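PDB 6SJ9: proteasome accessory factor B/C (PafBC) from Paenarthrobacter aurescens, which is a transcriptional regulator of the bacterial DNA damage response, combining winged helix-turn-helix DNA-binding modules with WYL domains. Local coordinates for residues T94-T99 with Q354-L359; I387-G392 with D409-S414; R520-L525 with R547-D552; D347-M352 with G441-L446. All blocks are in the same frame, centred on the assembly; numbering follows the deposited sequence.

Contact 1 of 4, residues T94-T99 with Q354-L359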
loop_
_atom_site.group_PDB
_atom_site.type_symbol
_atom_site.label_atom_id
_atom_site.label_comp_id
_atom_site.label_asym_id
_atom_site.label_seq_id
_atom_site.Cartn_x
_atom_site.Cartn_y
_atom_site.Cartn_z
ATOM N N THR A 94 -4.332 9.336 -15.778
ATOM C CA THR A 94 -4.105 10.680 -15.293
ATOM C C THR A 94 -3.466 10.644 -13.898
ATOM O O THR A 94 -3.562 9.646 -13.171
ATOM C CB THR A 94 -5.411 11.441 -15.202
ATOM O OG1 THR A 94 -6.159 10.892 -14.110
ATOM C CG2 THR A 94 -6.203 11.351 -16.556
ATOM N N PRO A 95 -2.846 11.754 -13.479
ATOM C CA PRO A 95 -2.319 11.788 -12.112
ATOM C C PRO A 95 -3.360 11.478 -11.046
ATOM O O PRO A 95 -3.068 10.699 -10.129
ATOM C CB PRO A 95 -1.760 13.213 -11.998
ATOM C CG PRO A 95 -1.370 13.587 -13.490
ATOM C CD PRO A 95 -2.488 12.946 -14.289
ATOM N N ALA A 96 -4.579 11.997 -11.170
ATOM C CA ALA A 96 -5.614 11.651 -10.216
ATOM C C ALA A 96 -5.822 10.133 -10.184
ATOM O O ALA A 96 -5.723 9.510 -9.120
ATOM C CB ALA A 96 -6.921 12.388 -10.533
ATOM N N GLU A 97 -6.059 9.519 -11.351
ATOM C CA GLU A 97 -6.246 8.070 -11.418
ATOM C C GLU A 97 -5.086 7.303 -10.800
ATOM O O GLU A 97 -5.292 6.273 -10.155
ATOM C CB GLU A 97 -6.414 7.614 -12.868
ATOM C CG GLU A 97 -7.666 8.102 -13.464
ATOM C CD GLU A 97 -7.740 7.815 -14.986
ATOM O OE1 GLU A 97 -6.686 7.630 -15.616
ATOM O OE2 GLU A 97 -8.870 7.810 -15.515
ATOM N N SER A 98 -3.854 7.732 -11.083
ATOM C CA SER A 98 -2.685 7.070 -10.547
ATOM C C SER A 98 -2.607 7.183 -9.038
ATOM O O SER A 98 -2.135 6.248 -8.380
ATOM C CB SER A 98 -1.430 7.693 -11.159
ATOM O OG SER A 98 -1.505 7.663 -12.581
ATOM N N THR A 99 -3.055 8.316 -8.475
ATOM C CA THR A 99 -3.005 8.459 -7.022
ATOM C C THR A 99 -4.047 7.572 -6.344
ATOM O O THR A 99 -3.731 6.891 -5.376
ATOM C CB THR A 99 -3.220 9.924 -6.620
ATOM O OG1 THR A 99 -2.322 10.753 -7.361
ATOM C CG2 THR A 99 -2.984 10.120 -5.122
ATOM N N GLN A 354 -10.639 12.379 -1.294
ATOM C CA GLN A 354 -11.026 13.760 -1.527
ATOM C C GLN A 354 -9.835 14.700 -1.498
ATOM O O GLN A 354 -9.978 15.873 -1.848
ATOM C CB GLN A 354 -12.061 14.196 -0.480
ATOM C CG GLN A 354 -13.428 13.610 -0.739
ATOM C CD GLN A 354 -14.324 13.673 0.478
ATOM O OE1 GLN A 354 -14.206 14.557 1.316
ATOM N NE2 GLN A 354 -15.172 12.657 0.628
ATOM N N LEU A 355 -8.679 14.226 -1.050
ATOM C CA LEU A 355 -7.475 15.022 -1.198
ATOM C C LEU A 355 -7.008 15.024 -2.653
ATOM O O LEU A 355 -6.377 15.991 -3.092
ATOM C CB LEU A 355 -6.359 14.487 -0.297
ATOM C CG LEU A 355 -6.662 14.419 1.191
ATOM C CD1 LEU A 355 -5.394 13.988 1.968
ATOM C CD2 LEU A 355 -7.115 15.782 1.684
ATOM N N VAL A 356 -7.322 13.965 -3.409
ATOM C CA VAL A 356 -6.764 13.833 -4.761
ATOM C C VAL A 356 -7.074 15.056 -5.630
ATOM O O VAL A 356 -6.137 15.611 -6.230
ATOM C CB VAL A 356 -7.211 12.500 -5.393
ATOM C CG1 VAL A 356 -6.717 12.383 -6.863
ATOM C CG2 VAL A 356 -6.710 11.337 -4.555
ATOM N N PRO A 357 -8.318 15.555 -5.712
ATOM C CA PRO A 357 -8.570 16.746 -6.574
ATOM C C PRO A 357 -7.759 17.978 -6.173
ATOM O O PRO A 357 -7.404 18.775 -7.051
ATOM C CB PRO A 357 -10.081 17.001 -6.425
ATOM C CG PRO A 357 -10.651 15.643 -6.123
ATOM C CD PRO A 357 -9.576 14.960 -5.221
ATOM N N PHE A 358 -7.466 18.172 -4.876
ATOM C CA PHE A 358 -6.584 19.272 -4.469
ATOM C C PHE A 358 -5.169 19.063 -4.970
ATOM O O PHE A 358 -4.557 19.983 -5.515
ATOM C CB PHE A 358 -6.539 19.400 -2.944
ATOM C CG PHE A 358 -7.820 19.826 -2.349
ATOM C CD1 PHE A 358 -8.175 21.190 -2.329
ATOM C CD2 PHE A 358 -8.699 18.885 -1.847
ATOM C CE1 PHE A 358 -9.368 21.614 -1.770
ATOM C CE2 PHE A 358 -9.891 19.286 -1.309
ATOM C CZ PHE A 358 -10.249 20.653 -1.274
ATOM N N LEU A 359 -4.648 17.844 -4.801
ATOM C CA LEU A 359 -3.263 17.534 -5.127
ATOM C C LEU A 359 -2.968 17.727 -6.608
ATOM O O LEU A 359 -1.843 18.101 -6.973
ATOM C CB LEU A 359 -2.940 16.098 -4.687
ATOM C CG LEU A 359 -2.714 15.838 -3.194
ATOM C CD1 LEU A 359 -2.689 14.323 -2.888
ATOM C CD2 LEU A 359 -1.391 16.467 -2.698
#
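The first turn of helix 95-118 lies against the later part of helix 346-360, the backbones coming nearest at Ala96 and Val356, whose CA atoms are 6.0 Å apart. Val356 carries the contact from its side, sending one methyl to each of two residues on the facing helix. Its CG1 stands anti to the backbone N (chi1 176°) and presses on Ala96, 3.6 Å from Ala96 CA and 3.7 Å from Ala96 CB, a closeness that the small alanine permits. The other methyl, CG2, lies 4.0 Å from Thr99 CG2, the two side chains running past each other in opposite directions. No hydrogen bond crosses; the join is apolar and largely buried. Helix 346-360 is the first of three in the winged helix-turn-helix (346-360, 367-374 and 378-389) of the PafC domain, so the contact seats an N-terminal helix on that domain, beside strand 410-413 of its wing. The helix is kinked here, where the nitrogens of Pro357, which has no hydrogen to give, and Phe358 make no bond to the preceding turn. The opposing helix starts with a capping box: Glu97 N donates to Thr94 OG1 at 3.1 Å in a nearly straight bond (170°), and Thr94 N returns a bond to Glu97 OE1, met from above the carboxylate plane. Lys464 forms a salt bridge with the same carboxylate. Thr99 OG1, beside its own backbone N, donates to Pro95 O at 2.9 Å, leaving CG2 for Val356. With an alanine here that hydroxyl bond would be lost, and Val356 CG2 would probably face a gap.

Contact 2 of 4, residues I387-G392 with D409-S414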
loop_
_atom_site.group_PDB
_atom_site.type_symbol
_atom_site.label_atom_id
_atom_site.label_comp_id
_atom_site.label_asym_id
_atom_site.label_seq_id
_atom_site.Cartn_x
_atom_site.Cartn_y
_atom_site.Cartn_z
ATOM N N ILE A 387 0.484 8.725 4.551
ATOM C CA ILE A 387 -0.077 7.407 4.249
ATOM C C ILE A 387 -0.310 7.276 2.757
ATOM O O ILE A 387 0.018 6.254 2.145
ATOM C CB ILE A 387 -1.397 7.194 5.014
ATOM C CG1 ILE A 387 -1.120 7.069 6.509
ATOM C CG2 ILE A 387 -2.095 5.888 4.470
ATOM C CD1 ILE A 387 -2.320 7.385 7.348
ATOM N N LEU A 388 -0.853 8.332 2.139
ATOM C CA LEU A 388 -1.271 8.243 0.754
ATOM C C LEU A 388 -0.078 8.242 -0.215
ATOM O O LEU A 388 -0.015 7.410 -1.135
ATOM C CB LEU A 388 -2.215 9.418 0.408
ATOM C CG LEU A 388 -2.657 9.518 -1.065
ATOM C CD1 LEU A 388 -3.530 8.297 -1.348
ATOM C CD2 LEU A 388 -3.477 10.791 -1.361
ATOM N N ILE A 389 0.860 9.176 -0.061
ATOM C CA ILE A 389 1.860 9.393 -1.112
ATOM C C ILE A 389 3.289 9.236 -0.637
ATOM O O ILE A 389 4.201 9.447 -1.436
ATOM C CB ILE A 389 1.715 10.786 -1.767
ATOM C CG1 ILE A 389 1.985 11.874 -0.727
ATOM C CG2 ILE A 389 0.419 11.011 -2.441
ATOM C CD1 ILE A 389 2.018 13.251 -1.357
ATOM N N CYS A 390 3.527 8.963 0.643
ATOM C CA CYS A 390 4.881 8.793 1.182
ATOM C C CYS A 390 5.093 7.390 1.715
ATOM O O CYS A 390 5.913 7.177 2.614
ATOM C CB CYS A 390 5.182 9.822 2.300
ATOM S SG CYS A 390 4.866 11.553 1.803
ATOM N N SER A 391 4.330 6.435 1.210
ATOM C CA SER A 391 4.373 5.076 1.703
ATOM C C SER A 391 5.027 4.166 0.721
ATOM O O SER A 391 4.984 2.951 0.919
ATOM C CB SER A 391 2.980 4.547 2.026
ATOM O OG SER A 391 2.518 5.204 3.169
ATOM N N GLY A 392 5.601 4.721 -0.338
ATOM C CA GLY A 392 6.266 3.904 -1.306
ATOM C C GLY A 392 5.238 3.385 -2.274
ATOM O O GLY A 392 4.046 3.717 -2.219
ATOM N N ASP A 409 3.834 23.941 3.564
ATOM C CA ASP A 409 2.377 24.138 3.517
ATOM C C ASP A 409 1.776 23.911 2.104
ATOM O O ASP A 409 0.663 24.379 1.814
ATOM C CB ASP A 409 1.960 25.547 4.027
ATOM C CG ASP A 409 0.417 25.654 4.334
ATOM O OD1 ASP A 409 -0.065 24.867 5.178
ATOM O OD2 ASP A 409 -0.310 26.480 3.735
ATOM N N HIS A 410 2.453 23.218 1.186
ATOM C CA HIS A 410 1.952 23.202 -0.195
ATOM C C HIS A 410 2.372 21.911 -0.903
ATOM O O HIS A 410 3.569 21.689 -1.111
ATOM C CB HIS A 410 2.444 24.426 -0.927
ATOM C CG HIS A 410 1.828 24.587 -2.267
ATOM N ND1 HIS A 410 2.396 25.349 -3.262
ATOM C CD2 HIS A 410 0.661 24.116 -2.765
ATOM C CE1 HIS A 410 1.619 25.311 -4.336
ATOM N NE2 HIS A 410 0.558 24.571 -4.057
ATOM N N VAL A 411 1.410 21.043 -1.244
ATOM C CA VAL A 411 1.688 19.734 -1.850
ATOM C C VAL A 411 0.981 19.647 -3.195
ATOM O O VAL A 411 -0.220 19.926 -3.299
ATOM C CB VAL A 411 1.255 18.545 -0.953
ATOM C CG1 VAL A 411 1.874 17.163 -1.533
ATOM C CG2 VAL A 411 1.706 18.767 0.472
ATOM N N TYR A 412 1.713 19.254 -4.230
ATOM C CA TYR A 412 1.060 19.150 -5.528
ATOM C C TYR A 412 1.715 18.045 -6.344
ATOM O O TYR A 412 2.922 17.807 -6.246
ATOM C CB TYR A 412 1.025 20.500 -6.291
ATOM C CG TYR A 412 2.336 21.212 -6.480
ATOM C CD1 TYR A 412 2.997 21.817 -5.409
ATOM C CD2 TYR A 412 2.900 21.318 -7.751
ATOM C CE1 TYR A 412 4.207 22.473 -5.594
ATOM C CE2 TYR A 412 4.113 21.984 -7.951
ATOM C CZ TYR A 412 4.762 22.553 -6.875
ATOM O OH TYR A 412 5.969 23.202 -7.088
ATOM N N ILE A 413 0.864 17.325 -7.062
ATOM C CA ILE A 413 1.231 16.232 -7.950
ATOM C C ILE A 413 1.205 16.819 -9.349
ATOM O O ILE A 413 0.143 17.195 -9.839
ATOM C CB ILE A 413 0.264 15.051 -7.781
ATOM C CG1 ILE A 413 0.387 14.523 -6.358
ATOM C CG2 ILE A 413 0.566 13.968 -8.769
ATOM C CD1 ILE A 413 -0.500 13.336 -5.988
ATOM N N SER A 414 2.378 17.046 -9.926
ATOM C CA SER A 414 2.490 17.784 -11.178
ATOM C C SER A 414 1.843 17.052 -12.361
ATOM O O SER A 414 1.967 15.829 -12.509
ATOM C CB SER A 414 3.956 18.113 -11.461
ATOM O OG SER A 414 4.744 16.947 -11.551
#
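Ile389, the last residue of helix 378-389, meets Val411 and Ile413 of strand 410-413 with its two branches. From CB the chain divides. The short branch, CG2, points to Ile413, whose CD1 is 4.3 Å from it. The longer branch starts at CG1, which takes the crowded position between the backbone N and the carbonyl carbon (chi1 64°); from there the chain runs on extended to CD1, which ends 3.9 Å from Val411 CG1. Ile389 and Val411 therefore reach toward each other and touch tip to tip, while Ile413 is met by the side branch. Both strand residues turn the same way, as alternate residues of a strand do, with Tyr412 between them directed away from the helix. Val411 offers CG1, and Ile413 its terminal CD1. No polar atom joins the two segments, whose CA atoms come no nearer than 9.7 Å, at Ile389 and Ile413; the contacts between them are made by methyl groups. On the far side of the strand, Tyr412 CD1 lies over the centre of the His410 ring, 3.9 Å above its plane. In the winged helix-turn-helix fold, the contact fixes the C-terminal end of the third helix to the wing hairpin of strands 404-407 and 410-413: Ile404 also touches Ile389, Leu359 of helix 346-360 lies on Val411, and Thr99 of helix 95-118 packs against Ile413.

Contact 3 of 4, residues R520-L525 with R547-D552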
loop_
_atom_site.group_PDB
_atom_site.type_symbol
_atom_site.label_atom_id
_atom_site.label_comp_id
_atom_site.label_asym_id
_atom_site.label_seq_id
_atom_site.Cartn_x
_atom_site.Cartn_y
_atom_site.Cartn_z
ATOM N N ARG A 520 -17.791 -16.337 21.533
ATOM C CA ARG A 520 -18.065 -14.933 21.743
ATOM C C ARG A 520 -19.386 -14.551 21.100
ATOM O O ARG A 520 -19.777 -15.128 20.084
ATOM C CB ARG A 520 -16.969 -14.069 21.143
ATOM C CG ARG A 520 -16.730 -14.476 19.682
ATOM C CD ARG A 520 -15.622 -13.632 19.170
ATOM N NE ARG A 520 -14.394 -14.328 19.101
ATOM C CZ ARG A 520 -13.218 -13.744 18.889
ATOM N NH1 ARG A 520 -12.174 -14.518 18.755
ATOM N NH2 ARG A 520 -13.074 -12.426 18.822
ATOM N N ASP A 521 -20.042 -13.555 21.703
ATOM C CA ASP A 521 -21.238 -12.918 21.161
ATOM C C ASP A 521 -20.813 -11.808 20.216
ATOM O O ASP A 521 -19.944 -11.009 20.567
ATOM C CB ASP A 521 -22.097 -12.326 22.297
ATOM C CG ASP A 521 -22.753 -13.436 23.161
ATOM O OD1 ASP A 521 -23.168 -14.500 22.628
ATOM O OD2 ASP A 521 -22.807 -13.239 24.359
ATOM N N VAL A 522 -21.387 -11.778 19.011
ATOM C CA VAL A 522 -21.075 -10.743 18.026
ATOM C C VAL A 522 -22.348 -10.156 17.421
ATOM O O VAL A 522 -23.361 -10.844 17.255
ATOM C CB VAL A 522 -20.155 -11.264 16.898
ATOM C CG1 VAL A 522 -19.019 -11.935 17.491
ATOM C CG2 VAL A 522 -20.879 -12.273 15.997
ATOM N N ASP A 523 -22.273 -8.867 17.077
ATOM C CA ASP A 523 -23.285 -8.193 16.281
ATOM C C ASP A 523 -22.787 -8.254 14.854
ATOM O O ASP A 523 -21.870 -7.504 14.497
ATOM C CB ASP A 523 -23.481 -6.730 16.707
ATOM C CG ASP A 523 -23.895 -6.577 18.176
ATOM O OD1 ASP A 523 -24.701 -7.394 18.699
ATOM O OD2 ASP A 523 -23.475 -5.565 18.785
ATOM N N PRO A 524 -23.327 -9.124 14.012
ATOM C CA PRO A 524 -22.899 -9.155 12.601
ATOM C C PRO A 524 -23.272 -7.861 11.895
ATOM O O PRO A 524 -24.378 -7.350 12.040
ATOM C CB PRO A 524 -23.655 -10.348 12.013
ATOM C CG PRO A 524 -24.841 -10.496 12.889
ATOM C CD PRO A 524 -24.387 -10.114 14.299
ATOM N N LEU A 525 -22.340 -7.353 11.097
ATOM C CA LEU A 525 -22.534 -6.087 10.393
ATOM C C LEU A 525 -22.542 -6.216 8.876
ATOM O O LEU A 525 -23.490 -5.744 8.240
ATOM C CB LEU A 525 -21.413 -5.106 10.803
ATOM C CG LEU A 525 -21.372 -4.789 12.320
ATOM C CD1 LEU A 525 -20.238 -3.866 12.715
ATOM C CD2 LEU A 525 -22.706 -4.144 12.813
ATOM N N ARG A 547 -14.373 -6.475 14.727
ATOM C CA ARG A 547 -13.367 -7.343 14.153
ATOM C C ARG A 547 -13.882 -7.865 12.827
ATOM O O ARG A 547 -15.084 -7.794 12.543
ATOM C CB ARG A 547 -13.043 -8.526 15.081
ATOM C CG ARG A 547 -12.492 -8.112 16.456
ATOM C CD ARG A 547 -11.038 -7.707 16.301
ATOM N NE ARG A 547 -10.359 -7.355 17.550
ATOM C CZ ARG A 547 -10.539 -6.230 18.242
ATOM N NH1 ARG A 547 -11.409 -5.292 17.852
ATOM N NH2 ARG A 547 -9.841 -6.042 19.353
ATOM N N ASN A 548 -12.963 -8.428 12.030
ATOM C CA ASN A 548 -13.284 -9.016 10.739
ATOM C C ASN A 548 -12.832 -10.446 10.779
ATOM O O ASN A 548 -11.643 -10.705 10.948
ATOM C CB ASN A 548 -12.604 -8.245 9.585
ATOM C CG ASN A 548 -13.249 -6.922 9.396
ATOM O OD1 ASN A 548 -14.188 -6.817 8.616
ATOM N ND2 ASN A 548 -12.860 -5.929 10.183
ATOM N N PHE A 549 -13.785 -11.358 10.624
ATOM C CA PHE A 549 -13.562 -12.785 10.760
ATOM C C PHE A 549 -13.629 -13.451 9.390
ATOM O O PHE A 549 -14.332 -12.983 8.485
ATOM C CB PHE A 549 -14.652 -13.395 11.675
ATOM C CG PHE A 549 -14.696 -12.800 13.119
ATOM C CD1 PHE A 549 -15.545 -11.753 13.434
ATOM C CD2 PHE A 549 -13.951 -13.362 14.137
ATOM C CE1 PHE A 549 -15.629 -11.250 14.766
ATOM C CE2 PHE A 549 -14.004 -12.866 15.470
ATOM C CZ PHE A 549 -14.824 -11.807 15.776
ATOM N N ARG A 550 -12.954 -14.582 9.273
ATOM C CA ARG A 550 -12.992 -15.400 8.069
ATOM C C ARG A 550 -14.139 -16.391 8.177
ATOM O O ARG A 550 -14.210 -17.147 9.153
ATOM C CB ARG A 550 -11.679 -16.168 7.872
ATOM C CG ARG A 550 -10.450 -15.281 7.540
ATOM C CD ARG A 550 -9.173 -16.108 7.359
ATOM N NE ARG A 550 -9.286 -17.159 6.325
ATOM C CZ ARG A 550 -8.941 -16.992 5.038
ATOM N NH1 ARG A 550 -8.442 -15.825 4.622
ATOM N NH2 ARG A 550 -9.089 -17.999 4.158
ATOM N N LEU A 551 -15.016 -16.392 7.172
ATOM C CA LEU A 551 -16.122 -17.341 7.157
ATOM C C LEU A 551 -15.607 -18.768 7.271
ATOM O O LEU A 551 -16.203 -19.612 7.972
ATOM C CB LEU A 551 -16.945 -17.166 5.881
ATOM C CG LEU A 551 -18.338 -17.798 5.910
ATOM C CD1 LEU A 551 -19.143 -17.130 6.966
ATOM C CD2 LEU A 551 -19.022 -17.548 4.589
ATOM N N ASP A 552 -14.481 -19.061 6.612
ATOM C CA ASP A 552 -14.032 -20.439 6.602
ATOM C C ASP A 552 -13.366 -20.786 7.894
ATOM O O ASP A 552 -12.820 -21.884 7.987
ATOM C CB ASP A 552 -13.074 -20.749 5.414
ATOM C CG ASP A 552 -11.711 -20.020 5.479
ATOM O OD1 ASP A 552 -11.266 -19.505 6.536
ATOM O OD2 ASP A 552 -11.036 -19.981 4.419
#
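Strands 517-530 and 545-550 are not neighbours in their sheet but flank strand 533-540, and the CA atoms of Val522 and Arg547 mark their nearest approach at 9.3 Å. The five-stranded antiparallel sheet belongs to the second WYL domain, which has an Sm-like fold, and the side chains meet over the intervening strand 533-540. The ring of Phe549 comes edge-on to one face of the Arg520 guanidinium, the planes 86° apart, with Phe549 CE2 3.5 Å from Arg520 NH2 and 3.6 Å from Arg520 CZ. A bend at chi3 (103°) turns the guanidinium across the ring edge, while Arg520 CD lies 3.9 Å from Phe549 CZ. The charge is met by Glu583, in a salt bridge to Arg520 NH1 that Thr518 OG1 joins as a second acceptor. A leucine in place of Arg520 would probably leave Glu583 without its positive mate and the Phe549 edge without its flat cover. Tyr509 meets Phe549 edge-to-face. Farther along, Arg550 holds Asp552 side-on, NE to OD1 and NH2 to OD2. Obliquely to the ring, Val522 CG1 lies 4.4 Å from Phe549 CE1.

Contact 4 of 4, residues D347-M352 with G441-L446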
loop_
_atom_site.group_PDB
_atom_site.type_symbol
_atom_site.label_atom_id
_atom_site.label_comp_id
_atom_site.label_asym_id
_atom_site.label_seq_id
_atom_site.Cartn_x
_atom_site.Cartn_y
_atom_site.Cartn_z
ATOM N N ASP A 347 -13.658 6.881 7.372
ATOM C CA ASP A 347 -13.617 8.341 7.213
ATOM C C ASP A 347 -12.265 8.798 6.645
ATOM O O ASP A 347 -12.201 9.638 5.746
ATOM C CB ASP A 347 -13.852 9.044 8.565
ATOM C CG ASP A 347 -15.339 9.075 8.990
ATOM O OD1 ASP A 347 -16.207 8.719 8.165
ATOM O OD2 ASP A 347 -15.628 9.479 10.166
ATOM N N GLN A 348 -11.177 8.224 7.141
ATOM C CA GLN A 348 -9.862 8.641 6.668
ATOM C C GLN A 348 -9.635 8.213 5.217
ATOM O O GLN A 348 -9.060 8.966 4.415
ATOM C CB GLN A 348 -8.776 8.069 7.595
ATOM C CG GLN A 348 -7.370 8.486 7.247
ATOM C CD GLN A 348 -6.386 8.128 8.356
ATOM O OE1 GLN A 348 -6.611 7.170 9.115
ATOM N NE2 GLN A 348 -5.310 8.901 8.465
ATOM N N LEU A 349 -10.098 7.022 4.859
ATOM C CA LEU A 349 -9.966 6.604 3.472
ATOM C C LEU A 349 -10.776 7.498 2.559
ATOM O O LEU A 349 -10.287 7.903 1.511
ATOM C CB LEU A 349 -10.411 5.160 3.285
ATOM C CG LEU A 349 -9.398 4.243 3.967
ATOM C CD1 LEU A 349 -10.150 3.009 4.107
ATOM C CD2 LEU A 349 -8.085 4.010 3.204
ATOM N N ALA A 350 -12.007 7.827 2.960
ATOM C CA ALA A 350 -12.831 8.692 2.131
ATOM C C ALA A 350 -12.207 10.074 2.020
ATOM O O ALA A 350 -12.181 10.653 0.940
ATOM C CB ALA A 350 -14.247 8.800 2.703
ATOM N N ARG A 351 -11.682 10.607 3.128
ATOM C CA ARG A 351 -11.027 11.910 3.061
ATOM C C ARG A 351 -9.807 11.875 2.135
ATOM O O ARG A 351 -9.598 12.791 1.339
ATOM C CB ARG A 351 -10.650 12.376 4.467
ATOM C CG ARG A 351 -9.886 13.719 4.503
ATOM C CD ARG A 351 -9.762 14.249 5.923
ATOM N NE ARG A 351 -8.820 13.438 6.709
ATOM C CZ ARG A 351 -9.150 12.708 7.768
ATOM N NH1 ARG A 351 -10.408 12.690 8.198
ATOM N NH2 ARG A 351 -8.218 12.011 8.424
HETATM N N MSE A 352 -8.995 10.841 2.222
HETATM C CA MSE A 352 -7.825 10.724 1.334
HETATM C C MSE A 352 -8.220 10.703 -0.111
HETATM O O MSE A 352 -7.510 11.309 -0.904
HETATM C CB MSE A 352 -6.941 9.482 1.625
HETATM C CG MSE A 352 -6.158 9.641 2.877
HETATM SE SE MSE A 352 -5.110 8.054 3.520
HETATM C CE MSE A 352 -6.575 6.886 3.966
ATOM N N GLY A 441 -14.397 1.526 -3.660
ATOM C CA GLY A 441 -15.701 1.782 -4.246
ATOM C C GLY A 441 -16.860 1.427 -3.341
ATOM O O GLY A 441 -17.976 1.906 -3.560
ATOM N N ASP A 442 -16.615 0.631 -2.312
ATOM C CA ASP A 442 -17.674 0.280 -1.382
ATOM C C ASP A 442 -17.786 1.239 -0.169
ATOM O O ASP A 442 -18.633 1.020 0.689
ATOM C CB ASP A 442 -17.463 -1.179 -0.939
ATOM C CG ASP A 442 -18.709 -1.791 -0.332
ATOM O OD1 ASP A 442 -19.778 -1.607 -0.955
ATOM O OD2 ASP A 442 -18.627 -2.473 0.721
ATOM N N LEU A 443 -16.952 2.273 -0.066
ATOM C CA LEU A 443 -17.022 3.233 1.040
ATOM C C LEU A 443 -18.356 3.992 1.024
ATOM O O LEU A 443 -18.960 4.169 -0.045
ATOM C CB LEU A 443 -15.886 4.247 0.950
ATOM C CG LEU A 443 -14.516 3.720 1.222
ATOM C CD1 LEU A 443 -13.503 4.734 0.671
ATOM C CD2 LEU A 443 -14.389 3.507 2.739
ATOM N N PRO A 444 -18.848 4.418 2.196
ATOM C CA PRO A 444 -20.148 5.104 2.276
ATOM C C PRO A 444 -20.312 6.227 1.265
ATOM O O PRO A 444 -19.478 7.137 1.173
ATOM C CB PRO A 444 -20.156 5.666 3.699
ATOM C CG PRO A 444 -19.167 4.908 4.442
ATOM C CD PRO A 444 -18.401 3.985 3.522
ATOM N N ALA A 445 -21.464 6.223 0.594
ATOM C CA ALA A 445 -21.757 7.241 -0.403
ATOM C C ALA A 445 -22.042 8.571 0.284
ATOM O O ALA A 445 -22.699 8.624 1.327
ATOM C CB ALA A 445 -22.943 6.818 -1.271
ATOM N N LEU A 446 -21.526 9.646 -0.299
ATOM C CA LEU A 446 -21.646 10.977 0.272
ATOM C C LEU A 446 -22.755 11.766 -0.423
ATOM O O LEU A 446 -23.211 11.418 -1.517
ATOM C CB LEU A 446 -20.310 11.729 0.182
ATOM C CG LEU A 446 -19.701 12.126 -1.170
ATOM C CD1 LEU A 446 -18.559 13.099 -0.944
ATOM C CD2 LEU A 446 -19.212 10.928 -1.976
#
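Leu443, in the loop that follows helix 427-441, packs on Leu349 and Ala350 of helix 346-360 in an apolar, partly buried contact of loop on helix. The backbones are nearest at Ala350 and Leu443, with 7.0 Å between their CA atoms, and a single side chain spans that interval. Leu443 CD1 is the atom that touches: it is 4.1 Å from Leu349 CB and equally 4.1 Å from Ala350 N, so it bears on the start of one side chain and on the backbone of the next residue rather than on the end of the Leu349 side chain. The methyl of Ala350 stands a little farther off, its CB 4.6 Å from the same CD1. Leu443 CG lies beside its backbone N, anti to the carbonyl carbon (chi1 -70°), which carries the branched end toward the helix. Glu346 and Leu353, about one turn before and one turn after, also touch Leu443, so its side chain rests among four residues on one flank of the helix. That helix opens the winged helix-turn-helix of the PafC domain, and the loop leads on from the domain's later helix 427-441 toward helix 457-469. Away from the loop, the helix is tied to helix 378-389, where Asp384 takes a salt bridge from Arg351 and a hydrogen bond from Gln348. The Arg351 guanidinium turns one face to Gln348 CA, 4.0 Å from its plane. Asp442, just before Leu443, forms a salt bridge with Arg577, while a thiocyanate ion, probably from the crystallisation liquor, is bound about 4 Å from the Leu349 side chain.

Contacts 1, 2 and 4 meet in and around the PafC helix-turn-helix domain. Contacts 1 and 4 share helix 346-360 at centres 14 Å apart. Contacts 1 and 2, with centres 10 Å apart, are joined by a probable hydrogen bond of 2.8 Å between Leu359 O and Ile413 N. Contact 4 touches contact 2 through Ile387 and the selenomethionine at Met352. Contact 3 lies in the WYL domain of 490-559, its centre 36 Å from that of contact 2 but its nearest atoms about 10 Å from contact 4. None of the potassium ligands belongs to any of the four.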